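Local coordinates for 6-phospho-beta-glucosidase BglT (Thermotoga maritima, PDB 1UP7), which hydrolyses cellobiose 6'-phosphate to glucose 6-phosphate and glucose, using NAD(+) and a manganese ion as cofactors, at residues 224-229 and 251-256. Residues are numbered along the deposited sequence; the frame is centred on the assembly and turned at random.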
ATOM      1  N   PRO A 224     -37.958  21.213   6.275  1.00 46.87           N
ATOM      2  CA  PRO A 224     -37.111  22.344   5.841  1.00 45.61           C
ATOM      3  C   PRO A 224     -35.818  22.581   6.655  1.00 43.86           C
ATOM      4  O   PRO A 224     -34.735  22.338   6.102  1.00 44.18           O
ATOM      5  CB  PRO A 224     -38.062  23.567   5.916  1.00 45.69           C
ATOM      6  CG  PRO A 224     -39.444  23.002   6.236  1.00 46.41           C
ATOM      7  CD  PRO A 224     -39.198  21.679   6.930  1.00 47.07           C
ATOM      8  N   ASP A 225     -35.922  23.036   7.910  1.00 41.37           N
ATOM      9  CA  ASP A 225     -34.750  23.429   8.727  1.00 38.63           C
ATOM     10  C   ASP A 225     -33.675  22.351   8.905  1.00 35.84           C
ATOM     11  O   ASP A 225     -32.660  22.582   9.577  1.00 36.70           O
ATOM     12  CB  ASP A 225     -35.183  23.923  10.107  1.00 39.66           C
ATOM     13  CG  ASP A 225     -35.106  25.441  10.228  1.00 42.13           C
ATOM     14  OD1 ASP A 225     -33.970  25.965  10.360  1.00 45.94           O
ATOM     15  OD2 ASP A 225     -36.119  26.184  10.187  1.00 42.56           O
ATOM     16  N   GLU A 226     -33.891  21.201   8.279  1.00 29.41           N
ATOM     17  CA  GLU A 226     -33.006  20.053   8.404  1.00 28.26           C
ATOM     18  C   GLU A 226     -32.139  19.729   7.196  1.00 26.69           C
ATOM     19  O   GLU A 226     -31.376  18.774   7.226  1.00 27.55           O
ATOM     20  CB  GLU A 226     -33.844  18.802   8.630  1.00 29.77           C
ATOM     21  CG  GLU A 226     -33.948  18.366  10.072  1.00 32.27           C
ATOM     22  CD  GLU A 226     -35.061  17.363  10.236  1.00 35.64           C
ATOM     23  OE1 GLU A 226     -34.825  16.130  10.035  1.00 35.30           O
ATOM     24  OE2 GLU A 226     -36.177  17.837  10.539  1.00 37.56           O
ATOM     25  N   ASP A 227     -32.284  20.463   6.117  1.00 26.03           N
ATOM     26  CA  ASP A 227     -31.492  20.197   4.936  1.00 25.62           C
ATOM     27  C   ASP A 227     -30.251  21.052   4.936  1.00 24.13           C
ATOM     28  O   ASP A 227     -30.237  22.169   5.460  1.00 23.96           O
ATOM     29  CB  ASP A 227     -32.336  20.569   3.706  1.00 27.32           C
ATOM     30  CG  ASP A 227     -33.598  19.739   3.614  1.00 29.91           C
ATOM     31  OD1 ASP A 227     -33.641  18.685   4.299  1.00 34.48           O
ATOM     32  OD2 ASP A 227     -34.590  20.071   2.922  1.00 33.12           O
ATOM     33  N   PHE A 228     -29.223  20.534   4.293  1.00 22.94           N
ATOM     34  CA  PHE A 228     -28.007  21.286   4.163  1.00 21.88           C
ATOM     35  C   PHE A 228     -28.320  22.483   3.313  1.00 21.27           C
ATOM     36  O   PHE A 228     -29.002  22.365   2.316  1.00 22.22           O
ATOM     37  CB  PHE A 228     -26.984  20.369   3.565  1.00 21.34           C
ATOM     38  CG  PHE A 228     -26.700  19.223   4.408  1.00 19.82           C
ATOM     39  CD1 PHE A 228     -27.452  18.048   4.281  1.00 20.67           C
ATOM     40  CD2 PHE A 228     -25.684  19.291   5.366  1.00 19.84           C
ATOM     41  CE1 PHE A 228     -27.186  16.933   5.091  1.00 17.12           C
ATOM     42  CE2 PHE A 228     -25.395  18.204   6.181  1.00 18.97           C
ATOM     43  CZ  PHE A 228     -26.139  16.995   6.035  1.00 18.12           C
ATOM     44  N   PRO A 229     -27.914  23.649   3.757  1.00 20.84           N
ATOM     45  CA  PRO A 229     -28.115  24.868   2.959  1.00 19.95           C
ATOM     46  C   PRO A 229     -27.280  24.842   1.672  1.00 20.08           C
ATOM     47  O   PRO A 229     -26.376  24.015   1.514  1.00 20.48           O
ATOM     48  CB  PRO A 229     -27.735  25.983   3.925  1.00 19.47           C
ATOM     49  CG  PRO A 229     -26.939  25.330   5.005  1.00 19.86           C
ATOM     50  CD  PRO A 229     -27.261  23.882   5.051  1.00 20.22           C
ATOM     51  N   LYS A 251     -26.279  19.227  17.056  1.00 17.58           N
ATOM     52  CA  LYS A 251     -27.148  19.937  17.985  1.00 17.93           C
ATOM     53  C   LYS A 251     -28.586  20.004  17.482  1.00 18.19           C
ATOM     54  O   LYS A 251     -29.518  19.798  18.255  1.00 17.59           O
ATOM     55  CB  LYS A 251     -26.675  21.354  18.360  1.00 17.53           C
ATOM     56  CG  LYS A 251     -25.277  21.389  18.970  1.00 17.37           C
ATOM     57  CD  LYS A 251     -24.770  22.846  19.174  1.00 17.97           C
ATOM     58  CE  LYS A 251     -24.972  23.743  17.970  1.00 17.03           C
ATOM     59  NZ  LYS A 251     -24.579  25.164  18.246  1.00 16.35           N
ATOM     60  N   LYS A 252     -28.779  20.287  16.193  1.00 18.61           N
ATOM     61  CA  LYS A 252     -30.130  20.345  15.628  1.00 18.95           C
ATOM     62  C   LYS A 252     -30.812  18.966  15.706  1.00 18.64           C
ATOM     63  O   LYS A 252     -31.964  18.853  16.106  1.00 18.47           O
ATOM     64  CB  LYS A 252     -30.084  20.791  14.172  1.00 19.77           C
ATOM     65  CG  LYS A 252     -31.300  21.503  13.676  1.00 22.69           C
ATOM     66  CD  LYS A 252     -30.979  22.347  12.407  1.00 25.97           C
ATOM     67  CE  LYS A 252     -31.127  23.850  12.692  1.00 27.46           C
ATOM     68  NZ  LYS A 252     -30.741  24.668  11.491  1.00 29.29           N
ATOM     69  N   MET A 253     -30.100  17.917  15.316  1.00 18.03           N
ATOM     70  CA  MET A 253     -30.639  16.561  15.381  1.00 18.04           C
ATOM     71  C   MET A 253     -30.895  16.069  16.821  1.00 18.44           C
ATOM     72  O   MET A 253     -31.922  15.416  17.084  1.00 17.95           O
ATOM     73  CB  MET A 253     -29.760  15.526  14.644  1.00 17.50           C
ATOM     74  CG  MET A 253     -29.651  15.755  13.110  1.00 17.59           C
ATOM     75  SD  MET A 253     -31.280  15.886  12.259  1.00 18.47           S
ATOM     76  CE  MET A 253     -31.367  17.486  12.063  1.00 18.38           C
ATOM     77  N   PHE A 254     -29.984  16.370  17.747  1.00 17.96           N
ATOM     78  CA  PHE A 254     -30.226  15.997  19.121  1.00 17.38           C
ATOM     79  C   PHE A 254     -31.512  16.625  19.630  1.00 18.46           C
ATOM     80  O   PHE A 254     -32.301  15.917  20.291  1.00 18.79           O
ATOM     81  CB  PHE A 254     -29.103  16.378  20.079  1.00 16.58           C
ATOM     82  CG  PHE A 254     -29.432  16.051  21.524  1.00 15.18           C
ATOM     83  CD1 PHE A 254     -29.220  14.750  22.027  1.00 11.15           C
ATOM     84  CD2 PHE A 254     -29.978  17.010  22.360  1.00 10.33           C
ATOM     85  CE1 PHE A 254     -29.543  14.437  23.343  1.00 11.84           C
ATOM     86  CE2 PHE A 254     -30.326  16.690  23.690  1.00 13.95           C
ATOM     87  CZ  PHE A 254     -30.097  15.389  24.190  1.00 10.30           C
ATOM     88  N   LYS A 255     -31.714  17.924  19.373  1.00 18.20           N
ATOM     89  CA  LYS A 255     -32.923  18.605  19.815  1.00 18.45           C
ATOM     90  C   LYS A 255     -34.169  17.976  19.188  1.00 18.88           C
ATOM     91  O   LYS A 255     -35.176  17.745  19.852  1.00 18.79           O
ATOM     92  CB  LYS A 255     -32.893  20.085  19.492  1.00 17.67           C
ATOM     93  CG  LYS A 255     -34.162  20.806  19.901  1.00 18.07           C
ATOM     94  CD  LYS A 255     -34.006  22.324  19.777  1.00 19.15           C
ATOM     95  CE  LYS A 255     -35.304  23.048  20.170  1.00 21.10           C
ATOM     96  NZ  LYS A 255     -35.933  22.497  21.424  1.00 21.23           N
ATOM     97  N   LYS A 256     -34.106  17.701  17.898  1.00 19.40           N
ATOM     98  CA  LYS A 256     -35.229  17.065  17.227  1.00 19.81           C
ATOM     99  C   LYS A 256     -35.596  15.712  17.871  1.00 19.37           C
ATOM    100  O   LYS A 256     -36.756  15.427  18.171  1.00 19.18           O
ATOM    101  CB  LYS A 256     -34.912  16.797  15.762  1.00 20.31           C
ATOM    102  CG  LYS A 256     -36.135  16.564  14.956  1.00 22.82           C
ATOM    103  CD  LYS A 256     -35.745  16.064  13.573  1.00 29.09           C
ATOM    104  CE  LYS A 256     -36.974  15.972  12.640  1.00 30.77           C
ATOM    105  NZ  LYS A 256     -36.714  14.837  11.679  1.00 34.53           N
TER
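Glu226 and Lys256 form the short salt bridge of this surface contact, with Lys256 NZ donating to Glu226 OE1 at 2.8 Å. The ammonium meets that oxygen on its syn side, 28° out of the carboxylate plane, and the two side chains cross at nearly a right angle. Lys256 gets there because CG is turned away from the backbone N (chi1 -162°) and the chain stays extended until a bend at chi4. The stronger partner of Glu226 is Arg245, whose NH1 forms a salt bridge with the same OE1, so one carboxylate oxygen gathers two cations, which would be expected to stabilise its negative charge. Obliquely across the aliphatic part of Glu226, the buried Met253 bends at chi2 (-53°) and again at chi3, which brings its methyl CE 3.4 Å from Glu226 CG.

The second lysine, one helical turn earlier, serves the neighbouring residue of the loop. Lys252 NZ gives a weak hydrogen bond to Asp225 O at 3.4 Å. It also makes a long salt bridge to Asp225 OD1 at 3.7 Å, the two side chains crossing at about a right angle. Both acids occupy the central positions of a type I beta turn from Pro224 to Asp227, closed by a 3.1 Å bond from Asp227 N to Pro224 O.

Met253 also packs on Arg245 and Tyr246 of helix 245-248, and Lys252 touches Glu397 of the second subunit. The contact thus ties the loop between helices 209-216 and 230-236 to helix 250-258, within the C-terminal domain of this family 4 glycosidase and beside helix 245-248.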